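PDB 1O59: allantoicase from Saccharomyces cerevisiae, which catalyses the hydrolysis of allantoate to (S)-ureidoglycolate and urea, a step of allantoin degradation that lets yeast use purines as secondary nitrogen sources. Local coordinates for residues E92-I98 with I177-P183; A105-E111 with R191-V197; P286-E292 with V337-P343. All coordinates share one frame. Where two conformers were deposited one is given. Residue numbers count along the deposited sequence, not the author numbering.

Contact 1: E92-I98 with I177-P183; sequences EYDWVII and IKLKMYP
This is an antiparallel strand pairing inside the five-stranded sheet of the first allantoicase repeat, consistent with a galactose-binding-domain-like (jelly-roll) beta-sandwich. The pair lies between strand 45-49, next to 94-99, and strand 124-130, next to 176-182. The short axes lie 4.7 Å apart at 166°. Asp-94/Met-181, Val-96/Leu-179 and Ile-98/Ile-177 are hydrogen-bonded pairs; Trp-95/Lys-180 and Ile-97/Lys-178 are non-hydrogen-bonded pairs. Asp-94 N to Met-181 O and Met-181 N to Asp-94 O are both 2.8 Å. Val-96 N to Leu-179 O is 3.1 Å and Leu-179 N to Val-96 O is 2.9 Å. Ile-98 N to Ile-177 O and Ile-177 N to Ile-98 O are both 2.8 Å. Met-181 is selenomethionine. A cis peptide bond precedes Pro-183. Val-96 CG1 meets Leu-179 CD2 at 3.6 Å; Trp-83 covers both, and Phe-190 covers Leu-179. Tyr-93, chi1 p, lays its ring face against the Lys-180 chain (chi1 m, the rest t). Lys-180 CD sits 3.7 Å from the Tyr-93 ring centroid, a CH-pi contact. The Tyr-93 edge points at the Tyr-182 face in an offset edge-to-face pair, centroids 5.6 Å apart. Lys-180 NZ forms a salt bridge with Glu-128, and Lys-178 NZ with Glu-128 and Glu-141. The face of Val-96, Leu-179 and Met-181 is thus largely apolar, except for buried Asp-94, paired with Arg-86 and bonded to Ser-50; the other carries aromatic rings, Ile-97 and lysines paired with glutamates.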
loop_
_atom_site.group_PDB
_atom_site.type_symbol
_atom_site.label_atom_id
_atom_site.label_comp_id
_atom_site.label_asym_id
_atom_site.label_seq_id
_atom_site.Cartn_x
_atom_site.Cartn_y
_atom_site.Cartn_z
ATOM N N GLU A 92 -29.320 -2.479 -9.457
ATOM C CA GLU A 92 -29.035 -3.513 -8.465
ATOM C C GLU A 92 -27.899 -3.063 -7.553
ATOM O O GLU A 92 -27.804 -3.471 -6.405
ATOM C CB GLU A 92 -28.642 -4.807 -9.187
ATOM C CG GLU A 92 -28.585 -6.058 -8.301
ATOM C CD GLU A 92 -27.705 -7.256 -8.817
ATOM O OE1 GLU A 92 -26.928 -7.131 -9.825
ATOM O OE2 GLU A 92 -27.793 -8.359 -8.158
ATOM N N TYR A 93 -27.014 -2.235 -8.081
ATOM C CA TYR A 93 -25.830 -1.803 -7.339
ATOM C C TYR A 93 -25.273 -0.475 -7.840
ATOM O O TYR A 93 -25.426 -0.110 -9.000
ATOM C CB TYR A 93 -24.720 -2.881 -7.371
ATOM C CG TYR A 93 -24.290 -3.262 -8.765
ATOM C CD1 TYR A 93 -23.360 -2.507 -9.446
ATOM C CD2 TYR A 93 -24.858 -4.336 -9.418
ATOM C CE1 TYR A 93 -22.989 -2.825 -10.745
ATOM C CE2 TYR A 93 -24.499 -4.666 -10.711
ATOM C CZ TYR A 93 -23.560 -3.906 -11.365
ATOM O OH TYR A 93 -23.189 -4.216 -12.642
ATOM N N ASP A 94 -24.663 0.255 -6.913
ATOM C CA ASP A 94 -23.750 1.340 -7.240
ATOM C C ASP A 94 -22.354 0.754 -7.412
ATOM O O ASP A 94 -22.059 -0.326 -6.885
ATOM C CB ASP A 94 -23.720 2.400 -6.126
ATOM C CG ASP A 94 -24.800 3.444 -6.284
ATOM O OD1 ASP A 94 -24.908 4.014 -7.411
ATOM O OD2 ASP A 94 -25.578 3.744 -5.328
ATOM N N TRP A 95 -21.507 1.480 -8.145
ATOM C CA TRP A 95 -20.176 1.006 -8.454
ATOM C C TRP A 95 -19.133 2.116 -8.643
ATOM O O TRP A 95 -19.451 3.279 -8.913
ATOM C CB TRP A 95 -20.196 0.145 -9.706
ATOM C CG TRP A 95 -20.836 0.822 -10.831
ATOM C CD1 TRP A 95 -22.125 0.715 -11.197
ATOM C CD2 TRP A 95 -20.221 1.720 -11.766
ATOM N NE1 TRP A 95 -22.368 1.513 -12.287
ATOM C CE2 TRP A 95 -21.208 2.138 -12.653
ATOM C CE3 TRP A 95 -18.931 2.221 -11.933
ATOM C CZ2 TRP A 95 -20.951 3.023 -13.688
ATOM C CZ3 TRP A 95 -18.685 3.099 -12.957
ATOM C CH2 TRP A 95 -19.684 3.487 -13.820
ATOM N N VAL A 96 -17.879 1.720 -8.494
ATOM C CA VAL A 96 -16.742 2.593 -8.764
ATOM C C VAL A 96 -15.659 1.760 -9.421
ATOM O O VAL A 96 -15.387 0.615 -9.009
ATOM C CB VAL A 96 -16.223 3.305 -7.465
ATOM C CG1 VAL A 96 -16.067 2.336 -6.329
ATOM C CG2 VAL A 96 -14.921 4.002 -7.709
ATOM N N ILE A 97 -15.070 2.342 -10.455
ATOM C CA ILE A 97 -13.974 1.737 -11.144
ATOM C C ILE A 97 -12.660 2.439 -10.760
ATOM O O ILE A 97 -12.568 3.676 -10.738
ATOM C CB ILE A 97 -14.214 1.780 -12.661
ATOM C CG1 ILE A 97 -15.394 0.882 -13.045
ATOM C CG2 ILE A 97 -12.985 1.286 -13.391
ATOM C CD1 ILE A 97 -15.984 1.176 -14.413
ATOM N N ILE A 98 -11.634 1.635 -10.475
ATOM C CA ILE A 98 -10.345 2.163 -10.004
ATOM C C ILE A 98 -9.190 1.504 -10.721
ATOM O O ILE A 98 -9.084 0.267 -10.754
ATOM C CB ILE A 98 -10.162 1.954 -8.493
ATOM C CG1 ILE A 98 -11.340 2.530 -7.700
ATOM C CG2 ILE A 98 -8.909 2.671 -8.018
ATOM C CD1 ILE A 98 -11.528 1.888 -6.351
ATOM N N ILE A 177 -9.958 -2.362 -10.875
ATOM C CA ILE A 177 -10.864 -2.944 -9.891
ATOM C C ILE A 177 -12.220 -2.274 -9.986
ATOM O O ILE A 177 -12.299 -1.069 -10.190
ATOM C CB ILE A 177 -10.265 -2.750 -8.447
ATOM C CG1 ILE A 177 -8.904 -3.482 -8.332
ATOM C CG2 ILE A 177 -11.269 -3.189 -7.355
ATOM C CD1 ILE A 177 -8.957 -4.922 -8.687
ATOM N N LYS A 178 -13.268 -3.080 -9.839
ATOM C CA LYS A 178 -14.648 -2.599 -9.727
ATOM C C LYS A 178 -15.203 -2.987 -8.368
ATOM O O LYS A 178 -15.274 -4.170 -8.000
ATOM C CB LYS A 178 -15.563 -3.181 -10.821
ATOM C CG LYS A 178 -16.807 -2.324 -11.094
ATOM C CD LYS A 178 -17.989 -3.078 -11.669
ATOM C CE LYS A 178 -17.687 -3.728 -12.978
ATOM N NZ LYS A 178 -18.870 -4.340 -13.605
ATOM N N LEU A 179 -15.609 -1.971 -7.627
ATOM C CA LEU A 179 -16.288 -2.167 -6.361
ATOM C C LEU A 179 -17.773 -2.001 -6.596
ATOM O O LEU A 179 -18.207 -1.020 -7.178
ATOM C CB LEU A 179 -15.771 -1.141 -5.355
ATOM C CG LEU A 179 -16.520 -0.969 -4.035
ATOM C CD1 LEU A 179 -16.382 -2.179 -3.155
ATOM C CD2 LEU A 179 -15.950 0.291 -3.370
ATOM N N LYS A 180 -18.546 -2.982 -6.161
ATOM C CA LYS A 180 -19.997 -2.937 -6.268
ATOM C C LYS A 180 -20.587 -2.871 -4.856
ATOM O O LYS A 180 -20.222 -3.653 -3.997
ATOM C CB LYS A 180 -20.524 -4.191 -6.973
ATOM C CG LYS A 180 -20.043 -4.446 -8.399
ATOM C CD LYS A 180 -20.978 -5.500 -9.050
ATOM C CE LYS A 180 -20.752 -5.657 -10.564
ATOM N NZ LYS A 180 -21.485 -6.852 -11.166
HETATM N N MSE A 181 -21.500 -1.932 -4.637
HETATM C CA MSE A 181 -22.265 -1.784 -3.391
HETATM C C MSE A 181 -23.758 -1.982 -3.693
HETATM O O MSE A 181 -24.335 -1.272 -4.541
HETATM C CB MSE A 181 -22.017 -0.364 -2.847
HETATM C CG MSE A 181 -23.016 0.162 -1.807
HETATM SE SE MSE A 181 -22.312 1.753 -0.870
HETATM C CE MSE A 181 -22.222 2.876 -2.272
ATOM N N TYR A 182 -24.370 -2.930 -2.995
ATOM C CA TYR A 182 -25.746 -3.308 -3.246
ATOM C C TYR A 182 -26.693 -2.816 -2.142
ATOM O O TYR A 182 -26.614 -3.334 -1.013
ATOM C CB TYR A 182 -25.877 -4.832 -3.302
ATOM C CG TYR A 182 -24.983 -5.562 -4.291
ATOM C CD1 TYR A 182 -23.647 -5.843 -3.987
ATOM C CD2 TYR A 182 -25.500 -6.049 -5.493
ATOM C CE1 TYR A 182 -22.843 -6.558 -4.863
ATOM C CE2 TYR A 182 -24.704 -6.761 -6.385
ATOM C CZ TYR A 182 -23.384 -7.021 -6.067
ATOM O OH TYR A 182 -22.603 -7.725 -6.958
ATOM N N PRO A 183 -27.605 -1.875 -2.432
ATOM C CA PRO A 183 -27.806 -1.239 -3.737
ATOM C C PRO A 183 -27.258 0.183 -3.797
ATOM O O PRO A 183 -27.115 0.743 -4.884
ATOM C CB PRO A 183 -29.318 -1.200 -3.855
ATOM C CG PRO A 183 -29.742 -0.971 -2.465
ATOM C CD PRO A 183 -28.802 -1.760 -1.589
HETATM O O HOH W 1 -21.017 -6.406 -13.885
#

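Contact 2: A105-E111 with R191-V197; sequences AHIIGGE and RLYGRVV
A classic beta bulge interrupts this antiparallel pairing: Ile-108 and Gly-109 both face Tyr-193, and the register shifts by one. The pairing lies in the second, curled antiparallel sheet of the first allantoicase repeat, consistent with a jelly-roll beta-sandwich. Ile-108 N donates to Tyr-193 O at 2.9 Å, and Gly-109 N reaches Tyr-193 O in a weak bond of 3.4 Å. Tyr-193 N returns a bond to Gly-109 O at 2.8 Å. Ile-108 carries the bulge, with phi/psi -115/-34; Gly-109 is nearly fully extended at -176/-162. Before the bulge, His-106 pairs with Arg-195: His-106 N to Arg-195 O is 3.1 Å and Arg-195 N to His-106 O is 2.8 Å. After it, Glu-111 N to Arg-191 O and Arg-191 N to Glu-111 O are both 2.8 Å. Ala-105/Val-196, Ile-107/Gly-194 and Gly-110/Leu-192 are non-hydrogen-bonded pairs. The short axes approach to 4.3 Å at 138°. A CB at Gly-110 would clash with Arg-191 O, and one at Gly-194 with His-106 O and Ile-107 CD1. Ile-107 CD1 meets Leu-192 CD2 at 3.7 Å. Tyr-193, chi1 m, packs beside Gly-110, with its CD2 3.6 Å from Gly-110 CA. One water links Tyr-193 OH (2.7 Å) to Glu-111 OE1 (2.8 Å). Glu-111 also salt-bridges Arg-160. Strand 105-113 is flanked by strands 186-196 and 160-164; Ile-28 of helix 21-31 touches Ile-108 and Tyr-193, and Phe-24 touches Tyr-193.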
loop_
_atom_site.group_PDB
_atom_site.type_symbol
_atom_site.label_atom_id
_atom_site.label_comp_id
_atom_site.label_asym_id
_atom_site.label_seq_id
_atom_site.Cartn_x
_atom_site.Cartn_y
_atom_site.Cartn_z
ATOM N N ALA A 105 -1.424 -6.752 -10.921
ATOM C CA ALA A 105 -1.275 -7.537 -9.707
ATOM C C ALA A 105 -2.225 -8.747 -9.645
ATOM O O ALA A 105 -3.306 -8.750 -10.247
ATOM C CB ALA A 105 -1.499 -6.634 -8.491
ATOM N N HIS A 106 -1.800 -9.758 -8.892
ATOM C CA HIS A 106 -2.655 -10.866 -8.450
ATOM C C HIS A 106 -3.289 -10.502 -7.083
ATOM O O HIS A 106 -2.581 -10.078 -6.175
ATOM C CB HIS A 106 -1.811 -12.130 -8.305
ATOM C CG HIS A 106 -1.249 -12.654 -9.593
ATOM N ND1 HIS A 106 0.007 -12.321 -10.048
ATOM C CD2 HIS A 106 -1.750 -13.524 -10.498
ATOM C CE1 HIS A 106 0.251 -12.954 -11.185
ATOM N NE2 HIS A 106 -0.803 -13.688 -11.480
ATOM N N ILE A 107 -4.606 -10.656 -6.925
ATOM C CA ILE A 107 -5.307 -10.185 -5.696
ATOM C C ILE A 107 -5.436 -11.239 -4.611
ATOM O O ILE A 107 -5.748 -12.386 -4.893
ATOM C CB ILE A 107 -6.709 -9.631 -6.044
ATOM C CG1 ILE A 107 -6.605 -8.574 -7.136
ATOM C CG2 ILE A 107 -7.378 -9.042 -4.817
ATOM C CD1 ILE A 107 -5.632 -7.390 -6.775
ATOM N N ILE A 108 -5.176 -10.844 -3.366
ATOM C CA ILE A 108 -5.282 -11.758 -2.220
ATOM C C ILE A 108 -6.395 -11.375 -1.230
ATOM O O ILE A 108 -7.013 -12.237 -0.604
ATOM C CB ILE A 108 -3.912 -11.883 -1.472
ATOM C CG1 ILE A 108 -4.068 -12.753 -0.220
ATOM C CG2 ILE A 108 -3.307 -10.522 -1.114
ATOM C CD1 ILE A 108 -4.480 -14.207 -0.543
ATOM N N GLY A 109 -6.642 -10.078 -1.069
ATOM C CA GLY A 109 -7.608 -9.641 -0.080
ATOM C C GLY A 109 -7.816 -8.173 -0.110
ATOM O O GLY A 109 -7.465 -7.514 -1.090
ATOM N N GLY A 110 -8.379 -7.661 0.974
ATOM C CA GLY A 110 -8.689 -6.239 1.048
ATOM C C GLY A 110 -9.317 -5.792 2.339
ATOM O O GLY A 110 -9.472 -6.569 3.283
ATOM N N GLU A 111 -9.646 -4.509 2.377
ATOM C CA GLU A 111 -10.390 -3.900 3.475
ATOM C C GLU A 111 -11.540 -3.031 2.965
ATOM O O GLU A 111 -11.367 -2.178 2.057
ATOM C CB GLU A 111 -9.497 -3.024 4.380
ATOM C CG GLU A 111 -10.320 -2.283 5.464
ATOM C CD GLU A 111 -9.516 -1.359 6.400
ATOM O OE1 GLU A 111 -8.261 -1.456 6.464
ATOM O OE2 GLU A 111 -10.157 -0.529 7.097
ATOM N N ARG A 191 -9.453 -0.694 0.570
ATOM C CA ARG A 191 -8.093 -1.153 0.283
ATOM C C ARG A 191 -8.159 -2.485 -0.459
ATOM O O ARG A 191 -8.905 -3.354 -0.068
ATOM C CB ARG A 191 -7.331 -1.397 1.596
ATOM C CG ARG A 191 -7.436 -0.315 2.658
ATOM C CD ARG A 191 -7.114 1.069 2.156
ATOM N NE ARG A 191 -7.035 2.107 3.201
ATOM C CZ ARG A 191 -6.965 3.416 2.924
ATOM N NH1 ARG A 191 -7.030 3.826 1.658
ATOM N NH2 ARG A 191 -6.860 4.317 3.897
ATOM N N LEU A 192 -7.375 -2.667 -1.508
ATOM C CA LEU A 192 -7.298 -3.978 -2.148
ATOM C C LEU A 192 -5.840 -4.470 -2.260
ATOM O O LEU A 192 -4.996 -3.842 -2.920
ATOM C CB LEU A 192 -8.001 -3.986 -3.520
ATOM C CG LEU A 192 -8.282 -5.412 -4.013
ATOM C CD1 LEU A 192 -9.455 -6.094 -3.273
ATOM C CD2 LEU A 192 -8.529 -5.402 -5.483
ATOM N N TYR A 193 -5.556 -5.593 -1.593
ATOM C CA TYR A 193 -4.185 -6.104 -1.516
ATOM C C TYR A 193 -3.838 -7.067 -2.636
ATOM O O TYR A 193 -4.544 -8.080 -2.837
ATOM C CB TYR A 193 -3.884 -6.719 -0.116
ATOM C CG TYR A 193 -4.095 -5.679 0.955
ATOM C CD1 TYR A 193 -3.238 -4.583 1.038
ATOM C CD2 TYR A 193 -5.180 -5.744 1.833
ATOM C CE1 TYR A 193 -3.430 -3.586 1.982
ATOM C CE2 TYR A 193 -5.380 -4.753 2.775
ATOM C CZ TYR A 193 -4.489 -3.670 2.840
ATOM O OH TYR A 193 -4.648 -2.651 3.731
ATOM N N GLY A 194 -2.745 -6.772 -3.339
ATOM C CA GLY A 194 -2.272 -7.682 -4.383
ATOM C C GLY A 194 -0.757 -7.799 -4.484
ATOM O O GLY A 194 -0.033 -6.924 -4.051
ATOM N N ARG A 195 -0.287 -8.909 -5.040
ATOM C CA ARG A 195 1.128 -9.141 -5.222
ATOM C C ARG A 195 1.399 -8.497 -6.555
ATOM O O ARG A 195 0.799 -8.872 -7.544
ATOM C CB ARG A 195 1.469 -10.648 -5.218
ATOM C CG ARG A 195 2.900 -10.982 -4.859
ATOM C CD ARG A 195 3.940 -10.558 -5.879
ATOM N NE ARG A 195 5.283 -10.850 -5.383
ATOM C CZ ARG A 195 6.119 -9.975 -4.837
ATOM N NH1 ARG A 195 5.802 -8.701 -4.731
ATOM N NH2 ARG A 195 7.300 -10.395 -4.407
ATOM N N VAL A 196 2.290 -7.510 -6.570
ATOM C CA VAL A 196 2.563 -6.745 -7.765
ATOM C C VAL A 196 3.352 -7.585 -8.740
ATOM O O VAL A 196 4.246 -8.331 -8.357
ATOM C CB VAL A 196 3.327 -5.421 -7.448
ATOM C CG1 VAL A 196 3.700 -4.673 -8.735
ATOM C CG2 VAL A 196 2.515 -4.541 -6.542
ATOM N N VAL A 197 2.969 -7.462 -10.006
ATOM C CA VAL A 197 3.725 -7.985 -11.128
ATOM C C VAL A 197 4.602 -6.869 -11.698
ATOM O O VAL A 197 4.072 -5.885 -12.243
ATOM C CB VAL A 197 2.789 -8.445 -12.259
ATOM C CG1 VAL A 197 3.604 -9.034 -13.416
ATOM C CG2 VAL A 197 1.769 -9.459 -11.729
HETATM O O HOH W 2 -6.255 -3.313 5.760
HETATM O O HOH W 3 -6.779 0.607 6.089
#

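Contact 3: P286-E292 with V337-P343; sequences PQFITVE and VKLTIIP
Strands 288-294 and 336-342 are antiparallel neighbours in the five-stranded sheet of the second allantoicase repeat, consistent with a jelly-roll beta-sandwich. The short axes lie 4.6 Å apart at 168°. Phe-288/Ile-342, Thr-290/Thr-340 and Glu-292/Lys-338 are hydrogen-bonded pairs; Ile-289/Ile-341 and Val-291/Leu-339 are non-hydrogen-bonded. Ile-342 N to Phe-288 O, Thr-290 N to Thr-340 O and Thr-340 N to Thr-290 O are all 3.0 Å. Glu-292 N to Lys-338 O is 2.9 Å and Lys-338 N to Glu-292 O is 2.6 Å. In a classic bulge, Gln-287 N (2.9 Å) and Phe-288 N (3.2 Å) both donate to Ile-342 O. Pro-343 follows a cis peptide bond. Apolar contacts include Pro-286 CG to Ile-341 CB, 3.7 Å. The other face has Phe-288 against Ile-342, then Thr-290, Thr-340, and a long 3.8 Å salt bridge from Glu-292 OE1 (chi1 m) to Lys-338 NZ (chi1 t). Lys-338 also has a cation-pi contact with Trp-309. One face is thus wholly apolar and packs on strand 346-354; the other mixes apolar contacts and charge.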
loop_
_atom_site.group_PDB
_atom_site.type_symbol
_atom_site.label_atom_id
_atom_site.label_comp_id
_atom_site.label_asym_id
_atom_site.label_seq_id
_atom_site.Cartn_x
_atom_site.Cartn_y
_atom_site.Cartn_z
ATOM N N PRO A 286 17.026 11.131 11.021
ATOM C CA PRO A 286 17.900 10.338 11.907
ATOM C C PRO A 286 19.252 10.995 12.041
ATOM O O PRO A 286 19.637 11.803 11.194
ATOM C CB PRO A 286 18.005 8.997 11.214
ATOM C CG PRO A 286 16.887 9.001 10.231
ATOM C CD PRO A 286 16.701 10.412 9.782
ATOM N N GLN A 287 19.953 10.688 13.118
ATOM C CA GLN A 287 21.284 11.209 13.277
ATOM C C GLN A 287 22.251 10.431 12.396
ATOM O O GLN A 287 23.173 11.017 11.836
ATOM C CB GLN A 287 21.696 11.132 14.739
ATOM C CG GLN A 287 23.039 11.675 15.001
ATOM C CD GLN A 287 23.355 11.662 16.433
ATOM O OE1 GLN A 287 22.776 10.887 17.195
ATOM N NE2 GLN A 287 24.253 12.538 16.833
ATOM N N PHE A 288 22.030 9.114 12.288
ATOM C CA PHE A 288 22.806 8.246 11.407
ATOM C C PHE A 288 21.911 7.214 10.816
ATOM O O PHE A 288 20.795 7.024 11.289
ATOM C CB PHE A 288 23.868 7.455 12.166
ATOM C CG PHE A 288 24.875 8.288 12.890
ATOM C CD1 PHE A 288 25.939 8.869 12.206
ATOM C CD2 PHE A 288 24.800 8.442 14.268
ATOM C CE1 PHE A 288 26.897 9.606 12.872
ATOM C CE2 PHE A 288 25.752 9.190 14.947
ATOM C CZ PHE A 288 26.796 9.771 14.238
ATOM N N ILE A 289 22.423 6.516 9.797
ATOM C CA ILE A 289 21.758 5.330 9.226
ATOM C C ILE A 289 22.774 4.250 8.849
ATOM O O ILE A 289 23.947 4.515 8.666
ATOM C CB ILE A 289 20.842 5.676 7.971
ATOM C CG1 ILE A 289 21.674 6.128 6.772
ATOM C CG2 ILE A 289 19.767 6.717 8.297
ATOM C CD1 ILE A 289 22.105 5.023 5.858
ATOM N N THR A 290 22.284 3.023 8.746
ATOM C CA THR A 290 23.004 1.950 8.075
ATOM C C THR A 290 22.022 1.213 7.169
ATOM O O THR A 290 20.831 1.312 7.349
ATOM C CB THR A 290 23.664 0.927 9.082
ATOM O OG1 THR A 290 22.653 0.260 9.853
ATOM C CG2 THR A 290 24.566 1.594 10.111
ATOM N N VAL A 291 22.541 0.473 6.205
ATOM C CA VAL A 291 21.726 -0.385 5.393
ATOM C C VAL A 291 22.440 -1.730 5.305
ATOM O O VAL A 291 23.611 -1.771 4.956
ATOM C CB VAL A 291 21.526 0.179 3.980
ATOM C CG1 VAL A 291 20.586 -0.723 3.179
ATOM C CG2 VAL A 291 21.005 1.625 4.034
ATOM N N GLU A 292 21.747 -2.812 5.662
ATOM C CA GLU A 292 22.253 -4.166 5.467
ATOM C C GLU A 292 21.412 -4.863 4.450
ATOM O O GLU A 292 20.253 -4.492 4.238
ATOM C CB GLU A 292 22.173 -4.972 6.747
ATOM C CG GLU A 292 22.999 -4.378 7.875
ATOM C CD GLU A 292 22.138 -4.082 9.078
ATOM O OE1 GLU A 292 22.181 -4.975 9.982
ATOM O OE2 GLU A 292 21.406 -3.002 9.066
ATOM N N VAL A 337 16.672 -6.026 2.283
ATOM C CA VAL A 337 17.525 -5.015 2.890
ATOM C C VAL A 337 16.934 -4.566 4.230
ATOM O O VAL A 337 15.738 -4.624 4.453
ATOM C CB VAL A 337 17.777 -3.792 1.954
ATOM C CG1 VAL A 337 18.442 -4.234 0.665
ATOM C CG2 VAL A 337 16.492 -3.014 1.650
ATOM N N LYS A 338 17.802 -4.145 5.138
ATOM C CA LYS A 338 17.373 -3.625 6.440
ATOM C C LYS A 338 17.916 -2.226 6.523
ATOM O O LYS A 338 19.097 -2.015 6.354
ATOM C CB LYS A 338 17.900 -4.519 7.596
ATOM C CG LYS A 338 17.577 -4.034 9.017
ATOM C CD LYS A 338 17.695 -5.169 10.130
ATOM C CE LYS A 338 19.104 -5.632 10.431
ATOM N NZ LYS A 338 19.139 -7.022 10.986
ATOM N N LEU A 339 17.035 -1.266 6.753
ATOM C CA LEU A 339 17.426 0.122 6.940
ATOM C C LEU A 339 17.330 0.360 8.427
ATOM O O LEU A 339 16.339 0.019 9.033
ATOM C CB LEU A 339 16.489 1.069 6.167
ATOM C CG LEU A 339 16.509 2.551 6.598
ATOM C CD1 LEU A 339 17.877 3.225 6.313
ATOM C CD2 LEU A 339 15.348 3.327 5.914
ATOM N N THR A 340 18.381 0.915 9.005
ATOM C CA THR A 340 18.467 1.127 10.430
ATOM C C THR A 340 18.668 2.612 10.573
ATOM O O THR A 340 19.520 3.193 9.874
ATOM C CB THR A 340 19.650 0.350 11.044
ATOM O OG1 THR A 340 19.488 -1.084 10.881
ATOM C CG2 THR A 340 19.718 0.545 12.563
ATOM N N ILE A 341 17.834 3.232 11.407
ATOM C CA ILE A 341 17.925 4.672 11.687
ATOM C C ILE A 341 18.296 4.824 13.157
ATOM O O ILE A 341 17.852 4.023 14.006
ATOM C CB ILE A 341 16.623 5.439 11.316
ATOM C CG1 ILE A 341 15.406 5.014 12.157
ATOM C CG2 ILE A 341 16.303 5.261 9.829
ATOM C CD1 ILE A 341 14.122 5.742 11.769
ATOM N N ILE A 342 19.154 5.798 13.441
ATOM C CA ILE A 342 19.801 5.865 14.731
ATOM C C ILE A 342 19.679 7.271 15.266
ATOM O O ILE A 342 20.024 8.211 14.567
ATOM C CB ILE A 342 21.273 5.472 14.609
ATOM C CG1 ILE A 342 21.397 4.020 14.204
ATOM C CG2 ILE A 342 21.989 5.647 15.912
ATOM C CD1 ILE A 342 22.599 3.765 13.349
ATOM N N PRO A 343 19.214 7.422 16.507
ATOM C CA PRO A 343 18.499 6.387 17.277
ATOM C C PRO A 343 17.017 6.172 16.859
ATOM O O PRO A 343 16.389 5.182 17.224
ATOM C CB PRO A 343 18.562 6.946 18.698
ATOM C CG PRO A 343 18.491 8.450 18.485
ATOM C CD PRO A 343 19.197 8.737 17.183
#

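Overall arrangement
Contacts 1 and 2 belong to the first allantoicase repeat, contact 3 to the second. The first two alternate along the chain: strand 94-99 is followed by 105-113, and 176-182 by 186-196. Each step passes from the five-stranded sheet to the repeat's other sheet. The sheets meet where Ile-177 CD1 packs on Leu-192 CD2 at 3.3 Å; the contact centres are 17 Å apart. The sheets of contacts 1 and 3 share the order 1-2-5-3-4, but contact 1 pairs strands 2 and 5, contact 3 strands 5 and 3; only the fifth corresponds. Contacts 1 and 3 lie on opposite sides of the chain's centre, centres 43 Å apart. Contacts 2 and 3 have centres 29 Å and nearest atoms about 12 Å apart.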